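Local coordinates for hemolysin BL lytic component L1 (PDB 7NMQ), which is a lytic component of the Bacillus cereus haemolysin BL enterotoxin and probably helps form alpha-helical pores in target-cell membranes, at residues D88-F91 with Q92-D96; Y95-L98 with V99-Q103. All blocks are in the same frame, centred on the assembly; numbering follows the deposited sequence. Where two conformers were deposited one is given.

Interaction 1: D88-F91 with Q92-D96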
ATOM      1  N   ASP A  88       1.724 -15.861  15.464  1.00 12.60           N
ATOM      2  CA  ASP A  88       0.515 -16.274  16.193  1.00 12.73           C
ATOM      3  C   ASP A  88       0.465 -17.796  16.267  1.00 12.42           C
ATOM      4  O   ASP A  88       0.168 -18.352  17.341  1.00 12.69           O
ATOM      5  CB  ASP A  88      -0.776 -15.785  15.538  1.00 13.56           C
ATOM      6  CG  ASP A  88      -2.000 -16.325  16.272  1.00 14.69           C
ATOM      7  OD1 ASP A  88      -2.102 -16.086  17.489  1.00 16.24           O
ATOM      8  OD2 ASP A  88      -2.913 -16.904  15.577  1.00 17.54           O
ATOM      9  N   GLU A  89       0.712 -18.502  15.159  0.50 12.50           N
ATOM     10  CA  GLU A  89       0.614 -19.987  15.187  0.50 13.84           C
ATOM     11  C   GLU A  89       1.669 -20.516  16.171  0.50 13.05           C
ATOM     12  O   GLU A  89       1.348 -21.460  16.920  0.50 14.05           O
ATOM     13  CB  GLU A  89       0.774 -20.610  13.803  0.50 15.51           C
ATOM     14  CG  GLU A  89      -0.125 -19.955  12.764  0.50 17.57           C
ATOM     15  CD  GLU A  89      -1.353 -20.685  12.229  0.50 22.98           C
ATOM     16  OE1 GLU A  89      -1.203 -21.482  11.292  0.50 27.79           O
ATOM     17  OE2 GLU A  89      -2.463 -20.384  12.676  0.50 27.05           O
ATOM     18  N   GLN A  90       2.868 -19.931  16.221  1.00 12.62           N
ATOM     19  CA  GLN A  90       3.888 -20.422  17.173  1.00 12.17           C
ATOM     20  C   GLN A  90       3.409 -20.134  18.600  1.00 12.17           C
ATOM     21  O   GLN A  90       3.512 -21.027  19.443  1.00 12.67           O
ATOM     22  CB  GLN A  90       5.232 -19.756  16.906  1.00 12.27           C
ATOM     23  CG  GLN A  90       6.335 -20.381  17.736  1.00 13.54           C
ATOM     24  CD  GLN A  90       7.705 -19.834  17.466  1.00 15.35           C
ATOM     25  OE1 GLN A  90       7.900 -18.967  16.654  1.00 18.07           O
ATOM     26  NE2 GLN A  90       8.695 -20.391  18.109  1.00 18.55           N
ATOM     27  N   PHE A  91       2.968 -18.937  18.888  1.00 12.07           N
ATOM     28  CA  PHE A  91       2.530 -18.527  20.249  1.00 11.73           C
ATOM     29  C   PHE A  91       1.391 -19.451  20.697  1.00 12.17           C
ATOM     30  O   PHE A  91       1.422 -20.000  21.813  1.00 12.49           O
ATOM     31  CB  PHE A  91       2.106 -17.065  20.271  1.00 12.37           C
ATOM     32  CG  PHE A  91       1.862 -16.579  21.663  1.00 12.35           C
ATOM     33  CD1 PHE A  91       0.667 -16.803  22.292  1.00 12.39           C
ATOM     34  CD2 PHE A  91       2.923 -16.116  22.424  1.00 13.64           C
ATOM     35  CE1 PHE A  91       0.492 -16.428  23.614  1.00 14.53           C
ATOM     36  CE2 PHE A  91       2.749 -15.717  23.731  1.00 15.56           C
ATOM     37  CZ  PHE A  91       1.533 -15.885  24.331  1.00 15.27           C
ATOM     38  N   GLN A  92       0.413 -19.688  19.803  1.00 12.60           N
ATOM     39  CA  GLN A  92      -0.761 -20.508  20.185  1.00 13.36           C
ATOM     40  C   GLN A  92      -0.285 -21.916  20.501  1.00 13.89           C
ATOM     41  O   GLN A  92      -0.840 -22.559  21.404  1.00 14.75           O
ATOM     42  CB  GLN A  92      -1.818 -20.571  19.098  1.00 14.04           C
ATOM     43  CG  GLN A  92      -2.419 -19.222  18.738  1.00 15.49           C
ATOM     44  CD  GLN A  92      -3.167 -18.574  19.874  1.00 16.10           C
ATOM     45  OE1 GLN A  92      -3.735 -19.270  20.727  1.00 19.03           O
ATOM     46  NE2 GLN A  92      -3.207 -17.249  19.857  1.00 15.70           N
ATOM     47  N   ASN A  93       0.662 -22.419  19.721  1.00 13.22           N
ATOM     48  CA  ASN A  93       1.153 -23.790  19.892  1.00 13.61           C
ATOM     49  C   ASN A  93       2.068 -23.917  21.134  1.00 13.64           C
ATOM     50  O   ASN A  93       2.166 -25.036  21.659  1.00 14.66           O
ATOM     51  CB  ASN A  93       1.860 -24.255  18.635  1.00 14.81           C
ATOM     52  CG  ASN A  93       2.094 -25.738  18.729  1.00 15.89           C
ATOM     53  OD1 ASN A  93       1.183 -26.504  19.072  1.00 20.39           O
ATOM     54  ND2 ASN A  93       3.307 -26.133  18.473  1.00 18.64           N
ATOM     55  N   TYR A  94       2.739 -22.855  21.544  1.00 12.27           N
ATOM     56  CA  TYR A  94       3.627 -22.875  22.737  1.00 12.63           C
ATOM     57  C   TYR A  94       2.764 -22.662  23.989  1.00 12.71           C
ATOM     58  O   TYR A  94       3.240 -23.012  25.076  1.00 13.14           O
ATOM     59  CB  TYR A  94       4.739 -21.824  22.661  1.00 12.84           C
ATOM     60  CG  TYR A  94       6.011 -22.222  21.961  1.00 14.04           C
ATOM     61  CD1 TYR A  94       6.022 -22.667  20.654  1.00 15.01           C
ATOM     62  CD2 TYR A  94       7.225 -22.238  22.616  1.00 17.08           C
ATOM     63  CE1 TYR A  94       7.178 -23.048  19.993  1.00 15.48           C
ATOM     64  CE2 TYR A  94       8.390 -22.620  21.973  1.00 16.38           C
ATOM     65  CZ  TYR A  94       8.387 -23.025  20.661  1.00 16.10           C
ATOM     66  OH  TYR A  94       9.563 -23.403  20.062  1.00 18.08           O
ATOM     67  N   TYR A  95       1.592 -22.078  23.881  1.00 12.38           N
ATOM     68  CA  TYR A  95       0.856 -21.526  25.042  1.00 12.50           C
ATOM     69  C   TYR A  95       0.683 -22.598  26.111  1.00 12.66           C
ATOM     70  O   TYR A  95       0.966 -22.346  27.309  1.00 12.60           O
ATOM     71  CB  TYR A  95      -0.508 -20.999  24.583  1.00 13.29           C
ATOM     72  CG  TYR A  95      -1.369 -20.506  25.722  1.00 14.27           C
ATOM     73  CD1 TYR A  95      -1.161 -19.267  26.312  1.00 14.17           C
ATOM     74  CD2 TYR A  95      -2.339 -21.314  26.282  1.00 15.81           C
ATOM     75  CE1 TYR A  95      -1.981 -18.807  27.336  1.00 17.32           C
ATOM     76  CE2 TYR A  95      -3.166 -20.863  27.302  1.00 16.68           C
ATOM     77  CZ  TYR A  95      -2.973 -19.618  27.856  1.00 17.48           C
ATOM     78  OH  TYR A  95      -3.794 -19.247  28.891  1.00 22.42           O
ATOM     79  N   ASP A  96       0.159 -23.762  25.756  1.00 13.43           N
ATOM     80  CA  ASP A  96      -0.117 -24.757  26.832  1.00 14.12           C
ATOM     81  C   ASP A  96       1.175 -25.175  27.580  1.00 14.25           C
ATOM     82  O   ASP A  96       1.115 -25.387  28.818  1.00 14.75           O
ATOM     83  CB  ASP A  96      -0.830 -25.984  26.294  1.00 15.93           C
ATOM     84  CG  ASP A  96      -2.296 -25.784  25.981  1.00 19.54           C
ATOM     85  OD1 ASP A  96      -2.878 -24.777  26.464  1.00 22.97           O
ATOM     86  OD2 ASP A  96      -2.849 -26.640  25.244  1.00 24.82           O
TER
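Asp-88 and Gln-92 sit one turn apart on helix 45-103, where Gln-92 N donates to Asp-88 O at 2.8 Å and the next two residues, Asn-93 and Tyr-94, repeat the i to i+4 bond to Glu-89 and Gln-90. The same pair is joined again through its side chains: Gln-92 NE2 gives a nearly straight bond (164°) to Asp-88 OD1 at 2.9 Å, reaching the syn side of the carboxylate from somewhat out of its plane. Gln-92 folds back for this at chi2 (-63°), and its amide plane stands 62° from that of the carboxylate. On another side of the helix Gln-90, extended beyond CG, runs alongside Tyr-94; Gln-90 CG lies 3.6 Å from Tyr-94 CE1, and NE2 is equally near that ring atom. Their polar ends are held by helix 107-154, Gln-90 OE1 by Thr-120 and Tyr-94 OH by Asp-116. Phe-91 CE1 approaches Tyr-95 CD1 at a looser 4.3 Å, while the Phe-91 ring meets Trp-347 of helix 330-357. With Gln-92 OE1 bonded to Lys-344, both ends of the Gln-92 amide are engaged, which fixes its rotation and probably lets the lysine polarise the NE2 donor toward the buried Asp-88 carboxylate.

Interaction 2: Y95-L98 with V99-Q103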
ATOM      1  N   TYR A  95       1.592 -22.078  23.881  1.00 12.38           N
ATOM      2  CA  TYR A  95       0.856 -21.526  25.042  1.00 12.50           C
ATOM      3  C   TYR A  95       0.683 -22.598  26.111  1.00 12.66           C
ATOM      4  O   TYR A  95       0.966 -22.346  27.309  1.00 12.60           O
ATOM      5  CB  TYR A  95      -0.508 -20.999  24.583  1.00 13.29           C
ATOM      6  CG  TYR A  95      -1.369 -20.506  25.722  1.00 14.27           C
ATOM      7  CD1 TYR A  95      -1.161 -19.267  26.312  1.00 14.17           C
ATOM      8  CD2 TYR A  95      -2.339 -21.314  26.282  1.00 15.81           C
ATOM      9  CE1 TYR A  95      -1.981 -18.807  27.336  1.00 17.32           C
ATOM     10  CE2 TYR A  95      -3.166 -20.863  27.302  1.00 16.68           C
ATOM     11  CZ  TYR A  95      -2.973 -19.618  27.856  1.00 17.48           C
ATOM     12  OH  TYR A  95      -3.794 -19.247  28.891  1.00 22.42           O
ATOM     13  N   ASP A  96       0.159 -23.762  25.756  1.00 13.43           N
ATOM     14  CA  ASP A  96      -0.117 -24.757  26.832  1.00 14.12           C
ATOM     15  C   ASP A  96       1.175 -25.175  27.580  1.00 14.25           C
ATOM     16  O   ASP A  96       1.115 -25.387  28.818  1.00 14.75           O
ATOM     17  CB  ASP A  96      -0.830 -25.984  26.294  1.00 15.93           C
ATOM     18  CG  ASP A  96      -2.296 -25.784  25.981  1.00 19.54           C
ATOM     19  OD1 ASP A  96      -2.878 -24.777  26.464  1.00 22.97           O
ATOM     20  OD2 ASP A  96      -2.849 -26.640  25.244  1.00 24.82           O
ATOM     21  N   THR A  97       2.288 -25.323  26.882  1.00 13.27           N
ATOM     22  CA  THR A  97       3.591 -25.661  27.475  1.00 12.96           C
ATOM     23  C   THR A  97       4.021 -24.524  28.401  1.00 13.04           C
ATOM     24  O   THR A  97       4.548 -24.794  29.509  1.00 14.35           O
ATOM     25  CB  THR A  97       4.684 -25.956  26.451  1.00 13.66           C
ATOM     26  OG1 THR A  97       4.208 -27.027  25.647  1.00 16.18           O
ATOM     27  CG2 THR A  97       6.017 -26.286  27.065  1.00 14.95           C
ATOM     28  N   LEU A  98       3.914 -23.276  27.952  1.00 11.91           N
ATOM     29  CA  LEU A  98       4.344 -22.156  28.812  1.00 12.58           C
ATOM     30  C   LEU A  98       3.493 -22.165  30.090  1.00 12.72           C
ATOM     31  O   LEU A  98       4.051 -21.991  31.172  1.00 13.27           O
ATOM     32  CB  LEU A  98       4.215 -20.827  28.074  1.00 12.41           C
ATOM     33  CG  LEU A  98       5.021 -20.716  26.783  1.00 15.05           C
ATOM     34  CD1 LEU A  98       4.691 -19.459  25.987  1.00 18.05           C
ATOM     35  CD2 LEU A  98       6.479 -20.831  27.047  1.00 18.05           C
ATOM     36  N   VAL A  99       2.188 -22.311  29.980  1.00 12.51           N
ATOM     37  CA  VAL A  99       1.326 -22.355  31.190  1.00 12.38           C
ATOM     38  C   VAL A  99       1.749 -23.545  32.084  1.00 13.24           C
ATOM     39  O   VAL A  99       1.793 -23.368  33.317  1.00 13.36           O
ATOM     40  CB  VAL A  99      -0.167 -22.373  30.796  1.00 13.54           C
ATOM     41  CG1 VAL A  99      -1.054 -22.659  32.006  1.00 16.54           C
ATOM     42  CG2 VAL A  99      -0.553 -21.050  30.161  1.00 14.37           C
ATOM     43  N   GLU A 100       2.014 -24.708  31.493  1.00 12.98           N
ATOM     44  CA  GLU A 100       2.418 -25.956  32.197  1.00 14.02           C
ATOM     45  C   GLU A 100       3.715 -25.680  32.971  1.00 13.69           C
ATOM     46  O   GLU A 100       3.829 -26.066  34.128  1.00 14.10           O
ATOM     47  CB  GLU A 100       2.596 -27.093  31.185  1.00 16.01           C
ATOM     48  CG  GLU A 100       3.135 -28.385  31.773  1.00 19.18           C
ATOM     49  CD  GLU A 100       3.514 -29.414  30.702  1.00 22.45           C
ATOM     50  OE1 GLU A 100       3.419 -29.087  29.454  1.00 26.46           O
ATOM     51  OE2 GLU A 100       3.989 -30.516  31.083  1.00 25.83           O
ATOM     52  N   THR A 101       4.687 -25.049  32.333  1.00 13.35           N
ATOM     53  CA  THR A 101       5.975 -24.810  32.995  1.00 13.36           C
ATOM     54  C   THR A 101       5.772 -23.886  34.190  1.00 13.45           C
ATOM     55  O   THR A 101       6.492 -24.048  35.178  1.00 15.39           O
ATOM     56  CB  THR A 101       7.049 -24.260  32.058  1.00 13.29           C
ATOM     57  OG1 THR A 101       6.629 -22.987  31.562  1.00 15.68           O
ATOM     58  CG2 THR A 101       7.374 -25.229  30.943  1.00 16.00           C
ATOM     59  N   VAL A 102       4.840 -22.955  34.138  1.00 12.54           N
ATOM     60  CA  VAL A 102       4.548 -22.122  35.329  1.00 12.90           C
ATOM     61  C   VAL A 102       3.933 -23.011  36.411  1.00 13.68           C
ATOM     62  O   VAL A 102       4.368 -22.941  37.597  1.00 14.45           O
ATOM     63  CB  VAL A 102       3.647 -20.931  34.988  1.00 13.42           C
ATOM     64  CG1 VAL A 102       3.180 -20.246  36.266  1.00 13.67           C
ATOM     65  CG2 VAL A 102       4.402 -19.997  34.053  1.00 14.13           C
ATOM     66  N   GLN A 103       2.956 -23.845  36.052  0.50 14.72           N
ATOM     67  CA  GLN A 103       2.253 -24.698  37.051  0.50 15.47           C
ATOM     68  C   GLN A 103       3.201 -25.724  37.697  0.50 15.01           C
ATOM     69  O   GLN A 103       2.979 -26.087  38.862  0.50 16.31           O
ATOM     70  CB  GLN A 103       1.070 -25.363  36.356  0.50 16.89           C
ATOM     71  CG  GLN A 103      -0.099 -24.410  36.179  0.50 19.98           C
ATOM     72  CD  GLN A 103      -0.405 -23.744  37.500  0.50 23.55           C
ATOM     73  OE1 GLN A 103      -0.919 -24.378  38.429  0.50 26.87           O
ATOM     74  NE2 GLN A 103      -0.031 -22.475  37.605  0.50 22.55           N
TER
HETATM   75  O   HOH W   1       2.118 -29.020  27.401  1.00 34.36           O
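Val-99 CG2 lies over one face of the Tyr-95 ring, a CH-pi contact between i and i+4 residues in the last turns of helix 45-103. The methyl carbon CG2 is 3.9 Å from the ring centroid and 19° off the normal, displaced toward the phenol end, so that Tyr-95 CZ is its nearest ring atom at 3.6 Å. Val-99 places this branch beside its own backbone N, with CG1 taking the position anti to that N (chi1 170°). Underneath, Val-99 N donates almost straight to Tyr-95 O at 2.9 Å, which holds the two residues in step. Beyond this pair, Tyr-95 also makes a cation-pi contact with Lys-344 and packs on Leu-340 of helix 330-357. Leu-98, Thr-101 and Val-102 all touch Leu-110 of helix 107-154, which sets the turn against its neighbour. On a more polar side, Glu-100 pairs through OE2 with Lys-104. Thr-101 is buried, and its hydroxyl turns back to the helix with chi1 at 63°, between backbone N and carbonyl carbon. Leu-98 O accepts that hydroxyl at 2.8 Å (Thr-101 OG1) besides the regular helix bond from Val-102 N at 3.2 Å, both from the same face of its carbonyl plane.

How the interactions relate
Interactions 1 and 2 follow one another along helix 45-103, their centres about 11 Å apart, and share Tyr-95 and Asp-96. Interaction 1 comes first, its centre about 29 Å from the centre of the chain; interaction 2 ends where the helix ends, its centre about 39 Å out and on the same side. Tyr-95 links them, closing the earlier contact and opening the later one. Helices 107-154 and 330-357 pack on both, so one three-helix arrangement continues through the pair toward the end of the elongated bundle. Polar interhelical bonds feature in 88-96, whereas the packing of 95-103 on these helices is largely apolar. Such a long bundle is consistent with the ClyA-like family of alpha-helical pore-forming toxins.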